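Local structure of Mono(ADP-ribosyl)transferase SpvB (Salmonella typhimurium, 2GWM) at residues 1-13 against 60-72. The protein probably transfers ADP-ribose from NAD+ to an arginine of host actin, which blocks filament assembly; the chain is its ADP-ribosyltransferase domain. Numbering follows the deposited sequence.
Sequences ESKQIQALRYYSA and YINDIAEGLSSLP
Tyr60 sets its hydroxyl against the edge of the Tyr10 ring, in the plane of that ring, with OH 3.2 Å from Tyr10 CE2; the two side chains cross at about a right angle. One face of the Tyr60 ring carries Ile64 CD1 from the next turn of its own helix, offset toward the rim. The hydroxyl of Tyr10 is hydrogen-bonded to Thr36 of helix 30-39, and that of Tyr11 to Asn20. The Ile64 side chain packs on helix 3-13: CG2 meets Tyr11 CB and Leu8 CD1 (3.8 Å), while CG1 rests on the backbone carbonyl of Ala7. Leu8 CD2 packs on the backbone of Leu68 and on Leu71 CD1. Gly67, lacking a side chain, lets the backbones close to 4.3 Å between Ile5 CA and Gly67 CA. Past it, Ile5 CD1 reaches Gly67 O (3.3 Å) and presses on Leu71 CD2 at a tight 3.5 Å.

At the polar margin, Gln4 bends at chi2 (66°), and its NE2 donates a nearly straight hydrogen bond to Asp63 OD1 (2.9 Å, N-H...O 171°). The acceptor lies in the amide plane, but the donor comes from above the carboxylate; Asp63 OD2 is hydrogen-bonded to Tyr42. Ser2, the N-cap residue, accepts from Ile5 N through OG, and a water links Ser2 OG to Ser70 OG, which in turn donates to Gly67 O.

The short helix segments cross at -103°, their axes 7.0 Å apart at closest approach. This nearly perpendicular crossing, close-packed at Gly67, joins helices 3-24 and 50-69 of the ADP-ribosyltransferase fold, with Tyr11 close to the predicted active-site residues Ser111 and Glu148.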
ATOM      1  N   GLU A   1      -4.877 -24.740  -1.014  1.00 37.85           N
ATOM      2  CA  GLU A   1      -4.774 -23.250  -0.997  1.00 37.36           C
ATOM      3  C   GLU A   1      -6.067 -22.626  -1.461  1.00 34.84           C
ATOM      4  O   GLU A   1      -6.512 -22.881  -2.586  1.00 35.56           O
ATOM      5  CB  GLU A   1      -3.662 -22.785  -1.923  1.00 39.01           C
ATOM      6  CG  GLU A   1      -3.400 -21.299  -1.865  1.00 40.34           C
ATOM      7  CD  GLU A   1      -2.175 -20.909  -2.738  1.00 45.18           C
ATOM      8  OE1 GLU A   1      -1.000 -21.207  -2.338  1.00 51.72           O
ATOM      9  OE2 GLU A   1      -2.398 -20.303  -3.832  1.00 50.56           O
ATOM     10  N   SER A   2      -6.649 -21.783  -0.612  1.00 30.88           N
ATOM     11  CA  SER A   2      -7.934 -21.202  -0.918  1.00 27.85           C
ATOM     12  C   SER A   2      -7.839 -20.446  -2.217  1.00 25.36           C
ATOM     13  O   SER A   2      -6.765 -19.929  -2.595  1.00 24.11           O
ATOM     14  CB  SER A   2      -8.439 -20.322   0.212  1.00 27.11           C
ATOM     15  OG  SER A   2      -7.849 -19.065   0.154  1.00 23.74           O
ATOM     16  N   LYS A   3      -8.969 -20.328  -2.912  1.00 23.12           N
ATOM     17  CA  LYS A   3      -8.997 -19.529  -4.126  1.00 22.83           C
ATOM     18  C   LYS A   3      -8.767 -18.050  -3.764  1.00 21.17           C
ATOM     19  O   LYS A   3      -8.331 -17.259  -4.581  1.00 22.27           O
ATOM     20  CB  LYS A   3     -10.317 -19.666  -4.845  1.00 23.01           C
ATOM     21  CG  LYS A   3     -10.607 -21.130  -5.267  1.00 27.06           C
ATOM     22  CD  LYS A   3      -9.606 -21.640  -6.269  1.00 30.16           C
ATOM     23  CE  LYS A   3     -10.135 -22.926  -6.998  1.00 33.11           C
ATOM     24  NZ  LYS A   3      -9.176 -23.389  -8.027  1.00 38.50           N
ATOM     25  N   GLN A   4      -9.082 -17.661  -2.531  1.00 18.70           N
ATOM     26  CA  GLN A   4      -8.838 -16.287  -2.108  1.00 19.91           C
ATOM     27  C   GLN A   4      -7.350 -15.991  -1.958  1.00 19.55           C
ATOM     28  O   GLN A   4      -6.860 -14.943  -2.408  1.00 20.37           O
ATOM     29  CB  GLN A   4      -9.622 -16.030  -0.833  1.00 19.93           C
ATOM     30  CG  GLN A   4     -11.151 -15.925  -1.039  1.00 18.73           C
ATOM     31  CD  GLN A   4     -11.783 -17.227  -1.492  1.00 19.87           C
ATOM     32  OE1 GLN A   4     -11.540 -18.276  -0.904  1.00 21.00           O
ATOM     33  NE2 GLN A   4     -12.605 -17.155  -2.529  1.00 19.09           N
ATOM     34  N   ILE A   5      -6.631 -16.928  -1.381  1.00 20.71           N
ATOM     35  CA  ILE A   5      -5.158 -16.812  -1.338  1.00 20.93           C
ATOM     36  C   ILE A   5      -4.596 -16.784  -2.723  1.00 19.64           C
ATOM     37  O   ILE A   5      -3.678 -16.025  -3.019  1.00 20.47           O
ATOM     38  CB  ILE A   5      -4.550 -17.893  -0.463  1.00 21.35           C
ATOM     39  CG1 ILE A   5      -4.824 -17.557   1.012  1.00 24.23           C
ATOM     40  CG2 ILE A   5      -3.037 -18.063  -0.706  1.00 24.24           C
ATOM     41  CD1 ILE A   5      -4.003 -16.537   1.586  1.00 28.05           C
ATOM     42  N   GLN A   6      -5.119 -17.626  -3.624  1.00 19.48           N
ATOM     43  CA  GLN A   6      -4.605 -17.600  -4.976  1.00 20.81           C
ATOM     44  C   GLN A   6      -4.859 -16.246  -5.653  1.00 19.95           C
ATOM     45  O   GLN A   6      -4.021 -15.769  -6.426  1.00 21.06           O
ATOM     46  CB  GLN A   6      -5.243 -18.726  -5.792  1.00 21.75           C
ATOM     47  CG  GLN A   6      -4.865 -20.111  -5.359  1.00 24.50           C
ATOM     48  CD  GLN A   6      -5.479 -21.158  -6.274  1.00 30.93           C
ATOM     49  OE1 GLN A   6      -5.164 -21.201  -7.467  1.00 41.66           O
ATOM     50  NE2 GLN A   6      -6.359 -21.996  -5.735  1.00 37.81           N
ATOM     51  N   ALA A   7      -5.998 -15.639  -5.376  1.00 19.64           N
ATOM     52  CA  ALA A   7      -6.256 -14.289  -5.892  1.00 19.07           C
ATOM     53  C   ALA A   7      -5.269 -13.267  -5.320  1.00 19.78           C
ATOM     54  O   ALA A   7      -4.797 -12.444  -6.048  1.00 20.13           O
ATOM     55  CB  ALA A   7      -7.659 -13.883  -5.665  1.00 20.03           C
ATOM     56  N   LEU A   8      -4.953 -13.377  -4.029  1.00 18.70           N
ATOM     57  CA  LEU A   8      -3.937 -12.522  -3.420  1.00 19.11           C
ATOM     58  C   LEU A   8      -2.576 -12.716  -4.035  1.00 18.70           C
ATOM     59  O   LEU A   8      -1.814 -11.741  -4.262  1.00 19.05           O
ATOM     60  CB  LEU A   8      -3.882 -12.799  -1.907  1.00 19.79           C
ATOM     61  CG  LEU A   8      -2.796 -12.007  -1.104  1.00 20.27           C
ATOM     62  CD1 LEU A   8      -3.029 -10.520  -1.254  1.00 19.13           C
ATOM     63  CD2 LEU A   8      -2.908 -12.441   0.333  1.00 20.25           C
ATOM     64  N   ARG A   9      -2.202 -13.951  -4.328  1.00 20.09           N
ATOM     65  CA  ARG A   9      -0.947 -14.200  -5.057  1.00 20.26           C
ATOM     66  C   ARG A   9      -0.932 -13.459  -6.384  1.00 19.83           C
ATOM     67  O   ARG A   9       0.060 -12.828  -6.743  1.00 20.64           O
ATOM     68  CB  ARG A   9      -0.739 -15.702  -5.295  1.00 20.74           C
ATOM     69  CG  ARG A   9      -0.468 -16.537  -4.038  1.00 22.25           C
ATOM     70  CD  ARG A   9      -0.234 -18.030  -4.383  1.00 26.61           C
ATOM     71  NE  ARG A   9       0.129 -18.776  -3.196  1.00 29.07           N
ATOM     72  CZ  ARG A   9       1.344 -18.790  -2.632  1.00 34.33           C
ATOM     73  NH1 ARG A   9       2.383 -18.135  -3.160  1.00 33.56           N
ATOM     74  NH2 ARG A   9       1.529 -19.490  -1.509  1.00 40.02           N
ATOM     75  N   TYR A  10      -2.048 -13.503  -7.114  1.00 20.39           N
ATOM     76  CA  TYR A  10      -2.136 -12.812  -8.396  1.00 20.19           C
ATOM     77  C   TYR A  10      -2.047 -11.301  -8.230  1.00 19.99           C
ATOM     78  O   TYR A  10      -1.383 -10.630  -8.998  1.00 20.32           O
ATOM     79  CB  TYR A  10      -3.459 -13.195  -9.074  1.00 20.97           C
ATOM     80  CG  TYR A  10      -3.616 -12.547 -10.404  1.00 20.92           C
ATOM     81  CD1 TYR A  10      -3.133 -13.138 -11.541  1.00 24.04           C
ATOM     82  CD2 TYR A  10      -4.267 -11.325 -10.525  1.00 19.62           C
ATOM     83  CE1 TYR A  10      -3.270 -12.523 -12.754  1.00 24.02           C
ATOM     84  CE2 TYR A  10      -4.386 -10.685 -11.727  1.00 20.52           C
ATOM     85  CZ  TYR A  10      -3.932 -11.305 -12.859  1.00 24.63           C
ATOM     86  OH  TYR A  10      -4.083 -10.742 -14.119  1.00 26.66           O
ATOM     87  N   TYR A  11      -2.741 -10.750  -7.244  1.00 18.86           N
ATOM     88  CA  TYR A  11      -2.621  -9.351  -6.853  1.00 19.25           C
ATOM     89  C   TYR A  11      -1.140  -8.983  -6.712  1.00 19.53           C
ATOM     90  O   TYR A  11      -0.690  -7.992  -7.259  1.00 19.96           O
ATOM     91  CB  TYR A  11      -3.341  -9.121  -5.505  1.00 19.30           C
ATOM     92  CG  TYR A  11      -3.026  -7.745  -5.003  1.00 20.35           C
ATOM     93  CD1 TYR A  11      -3.771  -6.653  -5.394  1.00 20.85           C
ATOM     94  CD2 TYR A  11      -1.950  -7.536  -4.164  1.00 21.91           C
ATOM     95  CE1 TYR A  11      -3.421  -5.360  -4.960  1.00 21.60           C
ATOM     96  CE2 TYR A  11      -1.600  -6.236  -3.756  1.00 21.86           C
ATOM     97  CZ  TYR A  11      -2.316  -5.172  -4.163  1.00 23.14           C
ATOM     98  OH  TYR A  11      -1.930  -3.897  -3.742  1.00 23.94           O
ATOM     99  N   SER A  12      -0.434  -9.756  -5.906  1.00 19.67           N
ATOM    100  CA  SER A  12       0.990  -9.478  -5.637  1.00 18.93           C
ATOM    101  C   SER A  12       1.834  -9.492  -6.923  1.00 20.05           C
ATOM    102  O   SER A  12       2.712  -8.661  -7.112  1.00 20.35           O
ATOM    103  CB  SER A  12       1.526 -10.459  -4.579  1.00 19.56           C
ATOM    104  OG  SER A  12       2.926 -10.321  -4.372  1.00 21.79           O
ATOM    105  N   ALA A  13       1.582 -10.475  -7.773  1.00 19.67           N
ATOM    106  CA  ALA A  13       2.343 -10.616  -9.009  1.00 21.12           C
ATOM    107  C   ALA A  13       2.054  -9.523 -10.012  1.00 22.28           C
ATOM    108  O   ALA A  13       2.964  -8.988 -10.656  1.00 21.76           O
ATOM    109  CB  ALA A  13       2.016 -11.913  -9.635  1.00 21.33           C
ATOM    110  N   TYR A  60     -13.614  -9.982  -7.209  1.00 18.67           N
ATOM    111  CA  TYR A  60     -12.177 -10.144  -7.357  1.00 18.46           C
ATOM    112  C   TYR A  60     -11.416  -9.428  -6.204  1.00 19.77           C
ATOM    113  O   TYR A  60     -10.596 -10.012  -5.531  1.00 20.08           O
ATOM    114  CB  TYR A  60     -11.853  -9.552  -8.709  1.00 19.54           C
ATOM    115  CG  TYR A  60     -10.382  -9.411  -9.067  1.00 18.64           C
ATOM    116  CD1 TYR A  60      -9.441 -10.388  -8.763  1.00 21.06           C
ATOM    117  CD2 TYR A  60      -9.950  -8.236  -9.645  1.00 22.43           C
ATOM    118  CE1 TYR A  60      -8.099 -10.211  -9.093  1.00 21.87           C
ATOM    119  CE2 TYR A  60      -8.613  -8.041  -9.978  1.00 23.94           C
ATOM    120  CZ  TYR A  60      -7.700  -9.037  -9.697  1.00 22.02           C
ATOM    121  OH  TYR A  60      -6.388  -8.817 -10.023  1.00 22.32           O
ATOM    122  N   ILE A  61     -11.760  -8.172  -5.982  1.00 19.11           N
ATOM    123  CA  ILE A  61     -11.160  -7.393  -4.888  1.00 18.68           C
ATOM    124  C   ILE A  61     -11.455  -8.075  -3.563  1.00 19.21           C
ATOM    125  O   ILE A  61     -10.585  -8.209  -2.691  1.00 18.29           O
ATOM    126  CB  ILE A  61     -11.710  -5.951  -4.905  1.00 20.04           C
ATOM    127  CG1 ILE A  61     -11.093  -5.297  -6.138  1.00 24.17           C
ATOM    128  CG2 ILE A  61     -11.258  -5.199  -3.693  1.00 23.12           C
ATOM    129  CD1 ILE A  61     -11.791  -4.096  -6.536  1.00 28.28           C
ATOM    130  N   ASN A  62     -12.704  -8.490  -3.357  1.00 19.00           N
ATOM    131  CA  ASN A  62     -13.057  -9.119  -2.111  1.00 18.01           C
ATOM    132  C   ASN A  62     -12.323 -10.424  -1.947  1.00 18.17           C
ATOM    133  O   ASN A  62     -12.047 -10.819  -0.815  1.00 18.17           O
ATOM    134  CB  ASN A  62     -14.562  -9.335  -2.059  1.00 17.66           C
ATOM    135  CG  ASN A  62     -15.346  -8.031  -1.915  1.00 16.83           C
ATOM    136  OD1 ASN A  62     -14.800  -7.058  -1.378  1.00 21.68           O
ATOM    137  ND2 ASN A  62     -16.615  -8.023  -2.281  1.00 17.87           N
ATOM    138  N   ASP A  63     -12.065 -11.155  -3.045  1.00 18.70           N
ATOM    139  CA  ASP A  63     -11.309 -12.382  -2.899  1.00 17.97           C
ATOM    140  C   ASP A  63      -9.902 -12.042  -2.376  1.00 18.77           C
ATOM    141  O   ASP A  63      -9.385 -12.758  -1.572  1.00 18.79           O
ATOM    142  CB  ASP A  63     -11.188 -13.100  -4.241  1.00 19.10           C
ATOM    143  CG  ASP A  63     -12.339 -14.083  -4.492  1.00 18.31           C
ATOM    144  OD1 ASP A  63     -13.000 -14.499  -3.552  1.00 18.79           O
ATOM    145  OD2 ASP A  63     -12.511 -14.445  -5.693  1.00 19.42           O
ATOM    146  N   ILE A  64      -9.251 -11.073  -3.005  1.00 19.18           N
ATOM    147  CA  ILE A  64      -7.910 -10.686  -2.584  1.00 18.94           C
ATOM    148  C   ILE A  64      -7.912 -10.249  -1.118  1.00 18.20           C
ATOM    149  O   ILE A  64      -7.038 -10.712  -0.352  1.00 19.27           O
ATOM    150  CB  ILE A  64      -7.417  -9.493  -3.454  1.00 18.63           C
ATOM    151  CG1 ILE A  64      -7.244  -9.904  -4.935  1.00 20.52           C
ATOM    152  CG2 ILE A  64      -6.110  -8.989  -2.859  1.00 19.66           C
ATOM    153  CD1 ILE A  64      -7.172  -8.737  -5.831  1.00 20.70           C
ATOM    154  N   ALA A  65      -8.889  -9.435  -0.703  1.00 18.38           N
ATOM    155  CA  ALA A  65      -8.952  -8.944   0.664  1.00 18.99           C
ATOM    156  C   ALA A  65      -9.164 -10.092   1.634  1.00 18.96           C
ATOM    157  O   ALA A  65      -8.644 -10.111   2.754  1.00 20.23           O
ATOM    158  CB  ALA A  65      -9.980  -7.899   0.800  1.00 19.78           C
ATOM    159  N   GLU A  66     -10.050 -11.046   1.267  1.00 18.52           N
ATOM    160  CA  GLU A  66     -10.315 -12.176   2.152  1.00 18.40           C
ATOM    161  C   GLU A  66      -9.075 -13.065   2.240  1.00 18.54           C
ATOM    162  O   GLU A  66      -8.772 -13.545   3.342  1.00 19.07           O
ATOM    163  CB  GLU A  66     -11.512 -12.960   1.659  1.00 19.78           C
ATOM    164  CG  GLU A  66     -11.730 -14.257   2.404  1.00 20.02           C
ATOM    165  CD  GLU A  66     -12.016 -14.115   3.852  1.00 23.90           C
ATOM    166  OE1 GLU A  66     -12.495 -13.014   4.234  1.00 27.97           O
ATOM    167  OE2 GLU A  66     -11.731 -15.112   4.597  1.00 28.64           O
ATOM    168  N   GLY A  67      -8.378 -13.306   1.123  1.00 18.48           N
ATOM    169  CA  GLY A  67      -7.150 -14.046   1.211  1.00 18.93           C
ATOM    170  C   GLY A  67      -6.191 -13.375   2.192  1.00 19.46           C
ATOM    171  O   GLY A  67      -5.581 -13.999   3.018  1.00 19.65           O
ATOM    172  N   LEU A  68      -6.079 -12.068   2.073  1.00 17.98           N
ATOM    173  CA  LEU A  68      -5.194 -11.333   2.949  1.00 19.51           C
ATOM    174  C   LEU A  68      -5.589 -11.494   4.393  1.00 19.54           C
ATOM    175  O   LEU A  68      -4.748 -11.769   5.260  1.00 20.63           O
ATOM    176  CB  LEU A  68      -5.236  -9.874   2.571  1.00 18.70           C
ATOM    177  CG  LEU A  68      -4.329  -8.918   3.339  1.00 18.37           C
ATOM    178  CD1 LEU A  68      -2.903  -9.227   3.188  1.00 20.49           C
ATOM    179  CD2 LEU A  68      -4.583  -7.504   2.900  1.00 18.79           C
ATOM    180  N   SER A  69      -6.876 -11.257   4.676  1.00 21.17           N
ATOM    181  CA  SER A  69      -7.383 -11.349   6.036  1.00 21.61           C
ATOM    182  C   SER A  69      -7.096 -12.727   6.666  1.00 21.54           C
ATOM    183  O   SER A  69      -6.912 -12.848   7.880  1.00 22.85           O
ATOM    184  CB  SER A  69      -8.845 -10.984   6.057  1.00 22.37           C
ATOM    185  OG  SER A  69      -9.445 -11.056   7.337  1.00 27.59           O
ATOM    186  N   SER A  70      -7.038 -13.782   5.854  1.00 21.60           N
ATOM    187  CA  SER A  70      -6.906 -15.133   6.370  1.00 21.63           C
ATOM    188  C   SER A  70      -5.487 -15.481   6.751  1.00 21.83           C
ATOM    189  O   SER A  70      -5.242 -16.512   7.378  1.00 22.92           O
ATOM    190  CB  SER A  70      -7.430 -16.122   5.335  1.00 21.12           C
ATOM    191  OG  SER A  70      -6.514 -16.254   4.264  1.00 22.15           O
ATOM    192  N   LEU A  71      -4.550 -14.586   6.438  1.00 22.62           N
ATOM    193  CA  LEU A  71      -3.179 -14.806   6.797  1.00 22.45           C
ATOM    194  C   LEU A  71      -2.961 -14.521   8.273  1.00 23.75           C
ATOM    195  O   LEU A  71      -3.734 -13.804   8.916  1.00 22.77           O
ATOM    196  CB  LEU A  71      -2.264 -13.906   5.960  1.00 23.26           C
ATOM    197  CG  LEU A  71      -2.226 -14.153   4.447  1.00 23.81           C
ATOM    198  CD1 LEU A  71      -1.283 -13.228   3.708  1.00 21.98           C
ATOM    199  CD2 LEU A  71      -1.863 -15.566   4.120  1.00 26.31           C
ATOM    200  N   PRO A  72      -1.930 -15.131   8.839  1.00 24.74           N
ATOM    201  CA  PRO A  72      -1.698 -15.003  10.269  1.00 25.31           C
ATOM    202  C   PRO A  72      -1.301 -13.589  10.680  1.00 25.11           C
ATOM    203  O   PRO A  72      -0.595 -12.896   9.943  1.00 25.25           O
ATOM    204  CB  PRO A  72      -0.545 -15.976  10.542  1.00 25.47           C
ATOM    205  CG  PRO A  72      -0.322 -16.716   9.302  1.00 26.75           C
ATOM    206  CD  PRO A  72      -0.952 -16.007   8.176  1.00 25.19           C
TER
HETATM  207  O   HOH W   1      -8.266 -17.703   2.463  1.00 26.98           O